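Local coordinates for GGDEF family protein (Caulobacter vibrioides, PDB 3U2A) that is of unknown function but carries a PAS-fold sensor-type domain, in a protein named for the GGDEF family, and is found as a two-chain assembly, at residues Ala25-Glu30 with Val107-Val112; Thr33-Leu38 with Ala51-Ser56; Ala57-Leu62 with Glu72-Pro77; Leu64-Ala69 with Arg87-Gly92. One frame throughout, in Å; residues are numbered along the deposited sequence. Where two conformers were deposited one is given.

Contact 1. Residues Ala25-Glu30 with Val107-Val112; sequences ALWIWE and VRAAGV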
loop_
_atom_site.group_PDB
_atom_site.type_symbol
_atom_site.label_atom_id
_atom_site.label_comp_id
_atom_site.label_asym_id
_atom_site.label_seq_id
_atom_site.Cartn_x
_atom_site.Cartn_y
_atom_site.Cartn_z
ATOM N N ALA A 25 -2.894 4.720 1.968
ATOM C CA ALA A 25 -3.055 5.625 0.833
ATOM C C ALA A 25 -1.775 5.662 -0.007
ATOM O O ALA A 25 -0.684 5.318 0.471
ATOM C CB ALA A 25 -3.451 7.035 1.283
ATOM N N LEU A 26 -1.918 6.047 -1.268
ATOM C CA LEU A 26 -0.769 6.235 -2.135
ATOM C C LEU A 26 -0.523 7.732 -2.287
ATOM O O LEU A 26 -1.455 8.525 -2.229
ATOM C CB LEU A 26 -1.029 5.586 -3.491
ATOM C CG LEU A 26 -1.411 4.095 -3.493
ATOM C CD1 LEU A 26 -1.702 3.598 -4.909
ATOM C CD2 LEU A 26 -0.311 3.249 -2.831
ATOM N N TRP A 27 0.733 8.111 -2.472
ATOM C CA TRP A 27 1.090 9.520 -2.627
ATOM C C TRP A 27 2.125 9.694 -3.727
ATOM O O TRP A 27 2.958 8.796 -3.979
ATOM C CB TRP A 27 1.589 10.129 -1.301
ATOM C CG TRP A 27 2.804 9.430 -0.695
ATOM C CD1 TRP A 27 2.794 8.382 0.174
ATOM C CD2 TRP A 27 4.185 9.754 -0.919
ATOM N NE1 TRP A 27 4.087 8.021 0.501
ATOM C CE2 TRP A 27 4.959 8.852 -0.145
ATOM C CE3 TRP A 27 4.846 10.720 -1.693
ATOM C CZ2 TRP A 27 6.363 8.880 -0.130
ATOM C CZ3 TRP A 27 6.247 10.753 -1.675
ATOM C CH2 TRP A 27 6.991 9.835 -0.903
ATOM N N ILE A 28 2.032 10.842 -4.399
ATOM C CA ILE A 28 3.059 11.316 -5.319
ATOM C C ILE A 28 3.371 12.767 -4.965
ATOM O O ILE A 28 2.459 13.578 -4.795
ATOM C CB ILE A 28 2.626 11.195 -6.801
ATOM C CG1 ILE A 28 2.436 9.719 -7.183
ATOM C CG2 ILE A 28 3.672 11.833 -7.726
ATOM C CD1 ILE A 28 1.767 9.495 -8.517
ATOM N N TRP A 29 4.663 13.074 -4.853
ATOM C CA TRP A 29 5.126 14.420 -4.512
ATOM C C TRP A 29 5.918 15.002 -5.679
ATOM O O TRP A 29 6.892 14.400 -6.163
ATOM C CB TRP A 29 5.931 14.396 -3.192
ATOM C CG TRP A 29 6.768 15.638 -2.933
ATOM C CD1 TRP A 29 8.115 15.684 -2.662
ATOM C CD2 TRP A 29 6.310 16.995 -2.915
ATOM N NE1 TRP A 29 8.519 16.991 -2.490
ATOM C CE2 TRP A 29 7.429 17.812 -2.638
ATOM C CE3 TRP A 29 5.060 17.601 -3.110
ATOM C CZ2 TRP A 29 7.334 19.206 -2.556
ATOM C CZ3 TRP A 29 4.966 18.983 -3.026
ATOM C CH2 TRP A 29 6.099 19.771 -2.753
ATOM N N GLU A 30 5.466 16.150 -6.167
ATOM C CA GLU A 30 6.104 16.797 -7.318
ATOM C C GLU A 30 6.570 18.193 -6.922
ATOM O O GLU A 30 5.786 19.153 -7.010
ATOM C CB GLU A 30 5.117 16.924 -8.483
ATOM C CG GLU A 30 4.591 15.620 -9.058
ATOM C CD GLU A 30 3.436 15.843 -10.041
ATOM O OE1 GLU A 30 3.110 17.017 -10.357
ATOM O OE2 GLU A 30 2.843 14.840 -10.486
ATOM N N VAL A 107 12.030 15.055 -11.144
ATOM C CA VAL A 107 12.412 15.225 -9.754
ATOM C C VAL A 107 11.098 15.045 -8.988
ATOM O O VAL A 107 10.376 16.004 -8.743
ATOM C CB VAL A 107 13.107 16.605 -9.466
ATOM C CG1 VAL A 107 13.438 16.746 -7.985
ATOM C CG2 VAL A 107 14.404 16.764 -10.289
ATOM N N ARG A 108 10.790 13.786 -8.669
ATOM C CA ARG A 108 9.491 13.373 -8.103
ATOM C C ARG A 108 9.698 12.196 -7.157
ATOM O O ARG A 108 10.607 11.373 -7.364
ATOM C CB ARG A 108 8.542 12.908 -9.218
ATOM C CG ARG A 108 8.256 13.925 -10.299
ATOM C CD ARG A 108 8.017 13.235 -11.633
ATOM N NE ARG A 108 6.828 12.396 -11.596
ATOM C CZ ARG A 108 6.780 11.109 -11.921
ATOM N NH1 ARG A 108 7.863 10.451 -12.337
ATOM N NH2 ARG A 108 5.619 10.480 -11.835
ATOM N N ALA A 109 8.834 12.095 -6.145
ATOM C CA ALA A 109 8.824 10.949 -5.230
ATOM C C ALA A 109 7.422 10.354 -5.165
ATOM O O ALA A 109 6.437 11.032 -5.441
ATOM C CB ALA A 109 9.291 11.374 -3.833
ATOM N N ALA A 110 7.336 9.083 -4.813
ATOM C CA ALA A 110 6.037 8.420 -4.671
ATOM C C ALA A 110 6.132 7.324 -3.625
ATOM O O ALA A 110 7.223 6.864 -3.306
ATOM C CB ALA A 110 5.598 7.836 -6.024
ATOM N N GLY A 111 4.993 6.871 -3.112
ATOM C CA GLY A 111 5.016 5.772 -2.175
ATOM C C GLY A 111 3.690 5.519 -1.508
ATOM O O GLY A 111 2.627 5.868 -2.045
ATOM N N VAL A 112 3.782 4.890 -0.341
ATOM C CA VAL A 112 2.615 4.538 0.470
ATOM C C VAL A 112 2.631 5.279 1.804
ATOM O O VAL A 112 3.698 5.669 2.312
ATOM C CB VAL A 112 2.532 2.993 0.702
ATOM C CG1 VAL A 112 1.480 2.628 1.754
ATOM C CG2 VAL A 112 2.202 2.292 -0.597
HETATM O O HOH W 1 4.126 12.849 -11.671
#
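The indole of Trp-27 lies flat across the backbone of Ala-110 and Gly-111. Gly-111 N sits over the centre of the ring, and Gly-111 CA makes a CH-pi contact 3.9 Å from the centroid of the five-membered ring. Chi1 of 58° puts Trp-27 CG between the backbone N and the carbonyl carbon, from where the ring lies over Gly-111. At the ring edge, in plane, Trp-27 NE1 gives a weak hydrogen bond to Val-112 O (3.0 Å). The far rim, Trp-27 CZ3, rests on Ala-109 CB at 3.8 Å. On the other face of the sheet Leu-26 and Val-112 cross obliquely, and Leu-26 CD2 meets Val-112 CG2 in the given conformer. Ile-28 CG1 meets Ala-110 CB beside them. Ala-14 and Ala-21 of the second subunit pack on Ile-28 and Ala-110. The two strands are antiparallel neighbours in the central PAS sheet. Trp-27 and Gly-111 exchange two backbone hydrogen bonds, and so do Trp-29 and Ala-109. At the Glu-30 end water 1 joins Glu-30 OE2 to Arg-108 NE. Glu-30 OE2 makes a salt bridge to Arg-37 of the same chain, and Arg-108 NH2 to Glu-17 of the second subunit. Backbone bonds and apolar side chains hold the middle of this strand pair; the charged groups gather at the Glu-30 end.

Contact 2. Residues Thr33-Leu38 with Ala51-Ser56; sequences TDRLRL and APECSS
Asp-34 reaches across to Ser-56 and takes its hydroxyl hydrogen bond on OD1. Ser-56 OG lies 2.6 Å from Asp-34 OD1 and meets its syn lone pair. Asp-34 CG is anti to the backbone N (chi1 -163°), which sets CG on the side of Ser-56. The same OD1 accepts a weak bond from Ser-56 N. Ser-55 is the N-cap of helix 56-62, its OG bonded to Ala-58 N.

The tight part is the apolar side of the strand pair. Leu-36 CD2 packs on Cys-54 SG at 3.8 Å. The backbones of these two residues exchange hydrogen bonds; Leu-36 N to Cys-54 O is nearly straight, with an angle of 175° at the hydrogen. Leu-38 N bonds to Pro-52 O at 2.9 Å from above the carbonyl plane, just after the cis peptide bond that precedes Pro-52.

Strand 53-54 is the outermost strand at this end of the antiparallel PAS sheet within the chain, and strand 35-40 lies next to it. Asp-34 and Arg-35 both face Glu-30, forming a G1 beta bulge where strand 35-40 begins.

The other side is looser and charged. The extended Glu-53 crosses Arg-35. In the given conformer of Arg-35 the salt bridge is long, 3.8 Å from Arg-35 NE to Glu-53 OE1, although the two planes lie only 19° apart. Arg-37 offers Glu-53 its CG; its guanidinium bonds instead to Glu-30 and to Ile-9 O of the second subunit. Water 2 donates to both Asp-34 OD2 and Ser-56 OG, beside the helix start.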
loop_
_atom_site.group_PDB
_atom_site.type_symbol
_atom_site.label_atom_id
_atom_site.label_comp_id
_atom_site.label_asym_id
_atom_site.label_seq_id
_atom_site.Cartn_x
_atom_site.Cartn_y
_atom_site.Cartn_z
ATOM N N THR A 33 5.991 21.344 -9.201
ATOM C CA THR A 33 4.641 21.910 -9.324
ATOM C C THR A 33 4.027 22.221 -7.958
ATOM O O THR A 33 2.895 22.725 -7.871
ATOM C CB THR A 33 3.708 20.950 -10.096
ATOM O OG1 THR A 33 3.626 19.709 -9.395
ATOM C CG2 THR A 33 4.229 20.684 -11.506
ATOM N N ASP A 34 4.790 21.945 -6.899
ATOM C CA ASP A 34 4.329 22.073 -5.503
ATOM C C ASP A 34 3.011 21.320 -5.247
ATOM O O ASP A 34 2.116 21.820 -4.546
ATOM C CB ASP A 34 4.207 23.551 -5.092
ATOM C CG ASP A 34 4.145 23.727 -3.586
ATOM O OD1 ASP A 34 4.905 23.047 -2.874
ATOM O OD2 ASP A 34 3.328 24.537 -3.100
ATOM N N ARG A 35 2.907 20.130 -5.838
ATOM C CA ARG A 35 1.702 19.312 -5.758
ATOM C C ARG A 35 1.988 17.978 -5.076
ATOM O O ARG A 35 2.811 17.187 -5.568
ATOM C CB ARG A 35 1.127 19.045 -7.160
ATOM C CG ARG A 35 0.547 20.261 -7.873
ATOM C CD ARG A 35 -0.098 19.854 -9.203
ATOM N NE ARG A 35 -0.677 20.990 -9.918
ATOM C CZ ARG A 35 -0.293 21.382 -11.127
ATOM N NH1 ARG A 35 0.660 20.721 -11.765
ATOM N NH2 ARG A 35 -0.869 22.429 -11.703
ATOM N N LEU A 36 1.313 17.737 -3.949
ATOM C CA LEU A 36 1.296 16.425 -3.309
ATOM C C LEU A 36 -0.068 15.808 -3.628
ATOM O O LEU A 36 -1.114 16.386 -3.313
ATOM C CB LEU A 36 1.487 16.536 -1.784
ATOM C CG LEU A 36 1.340 15.203 -1.029
ATOM C CD1 LEU A 36 2.581 14.334 -1.222
ATOM C CD2 LEU A 36 1.063 15.437 0.438
ATOM N N ARG A 37 -0.068 14.647 -4.266
ATOM C CA ARG A 37 -1.321 13.956 -4.577
ATOM C C ARG A 37 -1.519 12.724 -3.707
ATOM O O ARG A 37 -0.564 11.989 -3.438
ATOM C CB ARG A 37 -1.358 13.572 -6.063
ATOM C CG ARG A 37 -1.486 14.773 -7.008
ATOM C CD ARG A 37 -0.680 14.563 -8.289
ATOM N NE ARG A 37 -1.203 13.492 -9.110
ATOM C CZ ARG A 37 -0.479 12.741 -9.939
ATOM N NH1 ARG A 37 0.839 12.908 -10.066
ATOM N NH2 ARG A 37 -1.078 11.797 -10.634
ATOM N N LEU A 38 -2.765 12.509 -3.276
ATOM C CA LEU A 38 -3.142 11.335 -2.485
ATOM C C LEU A 38 -4.280 10.536 -3.120
ATOM O O LEU A 38 -5.185 11.108 -3.741
ATOM C CB LEU A 38 -3.550 11.754 -1.072
ATOM C CG LEU A 38 -2.432 12.224 -0.152
ATOM C CD1 LEU A 38 -3.021 13.082 0.967
ATOM C CD2 LEU A 38 -1.679 11.028 0.422
ATOM N N ALA A 51 -6.375 15.656 0.614
ATOM C CA ALA A 51 -6.767 14.886 -0.570
ATOM C C ALA A 51 -7.806 15.642 -1.395
ATOM O O ALA A 51 -8.651 16.335 -0.826
ATOM C CB ALA A 51 -7.310 13.540 -0.148
ATOM N N PRO A 52 -7.784 15.488 -2.732
ATOM C CA PRO A 52 -6.933 14.633 -3.576
ATOM C C PRO A 52 -5.546 15.224 -3.892
ATOM O O PRO A 52 -4.650 14.499 -4.347
ATOM C CB PRO A 52 -7.757 14.514 -4.857
ATOM C CG PRO A 52 -8.458 15.812 -4.944
ATOM C CD PRO A 52 -8.829 16.157 -3.531
ATOM N N GLU A 53 -5.386 16.528 -3.666
ATOM C CA GLU A 53 -4.138 17.229 -3.971
ATOM C C GLU A 53 -3.987 18.435 -3.074
ATOM O O GLU A 53 -4.975 19.088 -2.753
ATOM C CB GLU A 53 -4.161 17.696 -5.419
ATOM C CG GLU A 53 -2.865 18.259 -5.939
ATOM C CD GLU A 53 -2.990 18.621 -7.392
ATOM O OE1 GLU A 53 -2.330 17.968 -8.221
ATOM O OE2 GLU A 53 -3.780 19.532 -7.703
ATOM N N CYS A 54 -2.752 18.718 -2.665
ATOM C CA CYS A 54 -2.456 19.885 -1.831
ATOM C C CYS A 54 -1.074 20.445 -2.121
ATOM O O CYS A 54 -0.272 19.814 -2.809
ATOM C CB CYS A 54 -2.576 19.548 -0.341
ATOM S SG CYS A 54 -1.292 18.459 0.283
ATOM N N SER A 55 -0.811 21.635 -1.581
ATOM C CA SER A 55 0.509 22.242 -1.621
ATOM C C SER A 55 1.395 21.699 -0.507
ATOM O O SER A 55 0.915 21.102 0.470
ATOM C CB SER A 55 0.377 23.758 -1.440
ATOM O OG SER A 55 -0.159 24.058 -0.159
ATOM N N SER A 56 2.694 21.940 -0.629
ATOM C CA SER A 56 3.602 21.596 0.464
ATOM C C SER A 56 3.269 22.373 1.753
ATOM O O SER A 56 3.383 21.830 2.858
ATOM C CB SER A 56 5.063 21.792 0.049
ATOM O OG SER A 56 5.332 23.137 -0.308
HETATM O O HOH W 2 3.247 25.589 -0.640
#

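Contact 3. Residues Ala57-Leu62 with Glu72-Pro77; sequences AAFRAL and EEVLKP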
loop_
_atom_site.group_PDB
_atom_site.type_symbol
_atom_site.label_atom_id
_atom_site.label_comp_id
_atom_site.label_asym_id
_atom_site.label_seq_id
_atom_site.Cartn_x
_atom_site.Cartn_y
_atom_site.Cartn_z
ATOM N N ALA A 57 2.820 23.622 1.617
ATOM C CA ALA A 57 2.422 24.413 2.786
ATOM C C ALA A 57 1.244 23.802 3.539
ATOM O O ALA A 57 1.253 23.772 4.770
ATOM C CB ALA A 57 2.123 25.844 2.393
ATOM N N ALA A 58 0.244 23.310 2.804
ATOM C CA ALA A 58 -0.922 22.656 3.396
ATOM C C ALA A 58 -0.511 21.381 4.145
ATOM O O ALA A 58 -1.015 21.090 5.235
ATOM C CB ALA A 58 -1.970 22.348 2.322
ATOM N N PHE A 59 0.404 20.632 3.537
ATOM C CA PHE A 59 0.960 19.415 4.108
ATOM C C PHE A 59 1.651 19.724 5.452
ATOM O O PHE A 59 1.344 19.093 6.479
ATOM C CB PHE A 59 1.921 18.790 3.087
ATOM C CG PHE A 59 2.697 17.593 3.596
ATOM C CD1 PHE A 59 2.187 16.308 3.456
ATOM C CD2 PHE A 59 3.957 17.755 4.182
ATOM C CE1 PHE A 59 2.911 15.193 3.896
ATOM C CE2 PHE A 59 4.679 16.657 4.628
ATOM C CZ PHE A 59 4.154 15.374 4.485
ATOM N N ARG A 60 2.554 20.702 5.452
ATOM C CA ARG A 60 3.272 21.083 6.690
ATOM C C ARG A 60 2.317 21.554 7.782
ATOM O O ARG A 60 2.505 21.231 8.964
ATOM C CB ARG A 60 4.285 22.174 6.413
ATOM C CG ARG A 60 5.399 21.767 5.495
ATOM C CD ARG A 60 6.327 22.936 5.265
ATOM N NE ARG A 60 7.318 22.617 4.244
ATOM C CZ ARG A 60 7.368 23.181 3.041
ATOM N NH1 ARG A 60 6.500 24.126 2.698
ATOM N NH2 ARG A 60 8.307 22.810 2.185
ATOM N N ALA A 61 1.288 22.300 7.380
ATOM C CA ALA A 61 0.319 22.881 8.307
ATOM C C ALA A 61 -0.528 21.821 9.014
ATOM O O ALA A 61 -0.987 22.034 10.129
ATOM C CB ALA A 61 -0.576 23.891 7.583
ATOM N N LEU A 62 -0.716 20.676 8.369
ATOM C CA LEU A 62 -1.516 19.605 8.935
ATOM C C LEU A 62 -0.737 18.743 9.931
ATOM O O LEU A 62 -1.334 18.148 10.823
ATOM C CB LEU A 62 -2.129 18.735 7.826
ATOM C CG LEU A 62 -3.293 17.823 8.264
ATOM C CD1 LEU A 62 -4.511 18.628 8.710
ATOM C CD2 LEU A 62 -3.669 16.849 7.169
ATOM N N GLU A 72 8.860 17.015 6.983
ATOM C CA GLU A 72 9.716 17.574 5.948
ATOM C C GLU A 72 10.536 16.511 5.247
ATOM O O GLU A 72 10.918 16.701 4.081
ATOM C CB GLU A 72 10.638 18.653 6.526
ATOM C CG GLU A 72 11.095 19.694 5.499
ATOM C CD GLU A 72 9.919 20.441 4.857
ATOM O OE1 GLU A 72 9.999 20.744 3.652
ATOM O OE2 GLU A 72 8.905 20.710 5.543
ATOM N N GLU A 73 10.812 15.405 5.946
ATOM C CA GLU A 73 11.554 14.285 5.357
ATOM C C GLU A 73 10.838 13.671 4.146
ATOM O O GLU A 73 11.489 13.080 3.281
ATOM C CB GLU A 73 11.883 13.213 6.400
ATOM C CG GLU A 73 12.881 13.656 7.482
ATOM C CD GLU A 73 14.215 14.107 6.910
ATOM O OE1 GLU A 73 14.799 13.358 6.107
ATOM O OE2 GLU A 73 14.678 15.213 7.255
ATOM N N VAL A 74 9.509 13.811 4.085
ATOM C CA VAL A 74 8.754 13.440 2.888
ATOM C C VAL A 74 9.045 14.382 1.698
ATOM O O VAL A 74 9.303 13.914 0.579
ATOM C CB VAL A 74 7.220 13.353 3.151
ATOM C CG1 VAL A 74 6.483 12.956 1.872
ATOM C CG2 VAL A 74 6.911 12.365 4.279
ATOM N N LEU A 75 9.019 15.694 1.950
ATOM C CA LEU A 75 9.067 16.726 0.892
ATOM C C LEU A 75 10.462 17.068 0.390
ATOM O O LEU A 75 10.598 17.555 -0.738
ATOM C CB LEU A 75 8.437 18.030 1.377
ATOM C CG LEU A 75 7.019 17.991 1.963
ATOM C CD1 LEU A 75 6.693 19.360 2.550
ATOM C CD2 LEU A 75 5.998 17.597 0.899
ATOM N N LYS A 76 11.474 16.840 1.230
ATOM C CA LYS A 76 12.866 17.159 0.893
ATOM C C LYS A 76 13.271 16.500 -0.413
ATOM O O LYS A 76 13.203 15.281 -0.521
ATOM C CB LYS A 76 13.817 16.674 1.994
ATOM C CG LYS A 76 14.032 17.678 3.092
ATOM C CD LYS A 76 15.180 17.255 3.992
ATOM C CE LYS A 76 15.122 18.035 5.293
ATOM N NZ LYS A 76 16.017 17.442 6.314
ATOM N N PRO A 77 13.708 17.297 -1.411
ATOM C CA PRO A 77 14.145 16.653 -2.664
ATOM C C PRO A 77 15.374 15.783 -2.447
ATOM O O PRO A 77 16.213 16.081 -1.584
ATOM C CB PRO A 77 14.484 17.841 -3.586
ATOM C CG PRO A 77 13.825 19.024 -2.973
ATOM C CD PRO A 77 13.749 18.767 -1.498
#
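Arg-60 and Phe-59 of helix 56-62 meet Glu-72, Val-74 and Leu-75 of helix 68-75. Both are short helices of the PAS fold, which in sequence lie between strands 53-54 and 83-86. Arg-60 reaches the other helix with an extended chain. Its CB starts off to the side of the other helix. Arg-60 CG is anti to the carbonyl carbon (chi1 -64°) and comes within 3.7 Å of Glu-72 OE2, with Leu-75 CD1 also near. CD passes the same carboxylate oxygen. Arg-60 NE gives a hydrogen bond to Glu-72 OE2 at 2.8 Å and a weak one to OE1. At the tip, Arg-60 NH2 binds Glu-72 OE1 at 3.0 Å. The grip is side-on, one nitrogen to each oxygen, and both oxygens use their syn lone pairs. The guanidinium and carboxylate planes are 17° apart, so the salt bridge is nearly flat. Leu-75 CD1 lies over one face of the guanidinium, 3.7 Å from Arg-60 NE.

Below this polar bridge the contact is buried and apolar. Phe-59 and Leu-75 slide past each other in opposite directions. Val-74 crosses the Phe-59 side chain at about a right angle, and its CB meets the ring at CZ. Trp-98 and Phe-88 meet the same ring from elsewhere in the chain. Leu-75 CD2 stands over one face of the Phe-59 ring, toward the rim, 4.2 Å from its centroid.

Contact 4. Residues Leu64-Ala69 with Arg87-Gly92; sequences LPQDRA and RFRVRG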
loop_
_atom_site.group_PDB
_atom_site.type_symbol
_atom_site.label_atom_id
_atom_site.label_comp_id
_atom_site.label_asym_id
_atom_site.label_seq_id
_atom_site.Cartn_x
_atom_site.Cartn_y
_atom_site.Cartn_z
ATOM N N LEU A 64 1.342 17.786 13.180
ATOM C CA LEU A 64 1.515 18.345 14.522
ATOM C C LEU A 64 2.780 19.214 14.490
ATOM O O LEU A 64 3.775 18.824 13.881
ATOM C CB LEU A 64 1.620 17.245 15.583
ATOM C CG LEU A 64 0.441 17.037 16.533
ATOM C CD1 LEU A 64 -0.917 17.081 15.825
ATOM C CD2 LEU A 64 0.614 15.747 17.331
ATOM N N PRO A 65 2.723 20.421 15.091
ATOM C CA PRO A 65 3.862 21.329 14.977
ATOM C C PRO A 65 5.190 20.687 15.390
ATOM O O PRO A 65 6.187 20.874 14.696
ATOM C CB PRO A 65 3.480 22.477 15.902
ATOM C CG PRO A 65 1.977 22.516 15.830
ATOM C CD PRO A 65 1.577 21.064 15.769
ATOM N N GLN A 66 5.200 19.922 16.485
ATOM C CA GLN A 66 6.434 19.273 16.967
ATOM C C GLN A 66 6.972 18.184 16.029
ATOM O O GLN A 66 8.137 17.774 16.145
ATOM C CB GLN A 66 6.286 18.753 18.409
ATOM C CG GLN A 66 5.280 17.612 18.603
ATOM C CD GLN A 66 3.876 18.101 18.968
ATOM O OE1 GLN A 66 3.356 19.068 18.387
ATOM N NE2 GLN A 66 3.249 17.422 19.938
ATOM N N ASP A 67 6.119 17.724 15.110
ATOM C CA ASP A 67 6.476 16.677 14.146
ATOM C C ASP A 67 6.845 17.210 12.761
ATOM O O ASP A 67 7.018 16.418 11.828
ATOM C CB ASP A 67 5.318 15.682 13.998
ATOM C CG ASP A 67 5.166 14.746 15.197
ATOM O OD1 ASP A 67 5.746 15.006 16.270
ATOM O OD2 ASP A 67 4.451 13.737 15.056
ATOM N N ARG A 68 6.989 18.525 12.617
ATOM C CA ARG A 68 7.213 19.104 11.292
ATOM C C ARG A 68 8.587 18.841 10.676
ATOM O O ARG A 68 8.722 18.855 9.452
ATOM C CB ARG A 68 6.823 20.576 11.263
ATOM C CG ARG A 68 5.333 20.705 11.427
ATOM C CD ARG A 68 4.851 22.113 11.418
ATOM N NE ARG A 68 3.403 22.112 11.288
ATOM C CZ ARG A 68 2.615 23.046 11.787
ATOM N NH1 ARG A 68 3.131 24.066 12.468
ATOM N NH2 ARG A 68 1.317 22.955 11.611
ATOM N N ALA A 69 9.589 18.568 11.511
ATOM C CA ALA A 69 10.892 18.099 11.002
ATOM C C ALA A 69 10.746 16.743 10.316
ATOM O O ALA A 69 11.284 16.537 9.218
ATOM C CB ALA A 69 11.920 18.013 12.110
ATOM N N ARG A 87 7.932 9.294 9.691
ATOM C CA ARG A 87 6.776 9.005 10.521
ATOM C C ARG A 87 6.407 10.237 11.319
ATOM O O ARG A 87 7.267 10.858 11.928
ATOM C CB ARG A 87 7.016 7.794 11.434
ATOM C CG ARG A 87 8.248 7.831 12.301
ATOM C CD ARG A 87 8.344 6.550 13.139
ATOM N NE ARG A 87 7.220 6.413 14.067
ATOM C CZ ARG A 87 7.219 6.856 15.323
ATOM N NH1 ARG A 87 8.289 7.469 15.818
ATOM N NH2 ARG A 87 6.149 6.688 16.088
ATOM N N PHE A 88 5.136 10.606 11.289
ATOM C CA PHE A 88 4.689 11.791 12.018
ATOM C C PHE A 88 3.190 11.755 12.229
ATOM O O PHE A 88 2.479 10.974 11.580
ATOM C CB PHE A 88 5.102 13.095 11.307
ATOM C CG PHE A 88 4.509 13.276 9.923
ATOM C CD1 PHE A 88 5.146 12.739 8.799
ATOM C CD2 PHE A 88 3.353 14.023 9.741
ATOM C CE1 PHE A 88 4.617 12.921 7.520
ATOM C CE2 PHE A 88 2.810 14.204 8.456
ATOM C CZ PHE A 88 3.449 13.650 7.355
ATOM N N ARG A 89 2.716 12.602 13.141
ATOM C CA ARG A 89 1.297 12.684 13.440
ATOM C C ARG A 89 0.734 13.891 12.729
ATOM O O ARG A 89 1.446 14.869 12.528
ATOM C CB ARG A 89 1.075 12.835 14.937
ATOM C CG ARG A 89 1.547 11.657 15.754
ATOM C CD ARG A 89 1.737 12.033 17.214
ATOM N NE ARG A 89 2.903 12.890 17.422
ATOM C CZ ARG A 89 3.324 13.320 18.602
ATOM N NH1 ARG A 89 2.681 12.977 19.707
ATOM N NH2 ARG A 89 4.395 14.095 18.678
ATOM N N VAL A 90 -0.538 13.811 12.345
ATOM C CA VAL A 90 -1.260 14.977 11.834
ATOM C C VAL A 90 -2.322 15.372 12.848
ATOM O O VAL A 90 -2.592 14.615 13.787
ATOM C CB VAL A 90 -1.909 14.727 10.440
ATOM C CG1 VAL A 90 -0.830 14.599 9.364
ATOM C CG2 VAL A 90 -2.818 13.488 10.471
ATOM N N ARG A 91 -2.920 16.551 12.664
ATOM C CA ARG A 91 -4.017 17.016 13.525
ATOM C C ARG A 91 -5.077 15.926 13.636
ATOM O O ARG A 91 -5.472 15.335 12.630
ATOM C CB ARG A 91 -4.653 18.301 12.975
ATOM C CG ARG A 91 -3.682 19.377 12.458
ATOM C CD ARG A 91 -2.706 19.885 13.516
ATOM N NE ARG A 91 -1.773 20.878 12.974
ATOM C CZ ARG A 91 -1.719 22.151 13.351
ATOM N NH1 ARG A 91 -2.532 22.613 14.293
ATOM N NH2 ARG A 91 -0.842 22.969 12.796
ATOM N N GLY A 92 -5.520 15.647 14.859
ATOM C CA GLY A 92 -6.396 14.505 15.120
ATOM C C GLY A 92 -5.645 13.465 15.933
ATOM O O GLY A 92 -6.234 12.749 16.748
HETATM O O HOH W 3 4.714 15.657 21.398
#
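Asp-67 OD2 is gripped by two donors of Arg-89. Arg-89 N reaches the anti lone pair of Asp-67 OD2 at 2.8 Å. Arg-89 NE comes to Asp-67 OD2 on the syn side, out of the carboxylate plane, at 3.0 Å. This joins the start of helix 68-75 to the loop after strand 83-86 in the PAS fold. Asp-67 sits at the N-cap position, but its carboxylate serves Arg-89 instead of capping the helix. Arg-89 NH2 completes a side-on salt bridge to Asp-67 OD1 at 2.9 Å. Both oxygens lie in the guanidinium plane, which is turned 31° from the carboxylate. The Arg-89 chain bends at chi3 (-72°), which turns NE back toward Asp-67. Leu-64 CD2 lies over one face of this guanidinium, 3.7 Å from Arg-89 NE. Leu-64 N bonds to Arg-89 O from above the carbonyl plane. Asp-67 CB also packs on CB of Phe-88; the Phe-88 ring stacks on Trp-98. On another flank Leu-64 CD1 touches Arg-91 CD, while Arg-91 NE bonds to Ala-63 O. Water 3 accepts from Gln-66 NE2 at 2.7 Å and from Arg-89 NH2 at 3.2 Å.

From the N terminus, strand 25-30 opens contact 1, which closes only when 107-112 returns beside it. The other three contacts all lie within that long loop. Contact 2 closes first, bringing 51-56 back to strand 35-40, the next strand of the same sheet. Contact 3 opens after it, in series. Contacts 3 and 4 cross: 64-69 starts before 72-77 closes contact 3, and 87-92 closes contact 4 later. They share helix 68-75. Trp-29 NE1 to Leu-75 O ties the sheet to contact 3, and Leu-62 O to Arg-91 N ties contact 3 to contact 4. Contacts 1 and 2 also reach the second subunit.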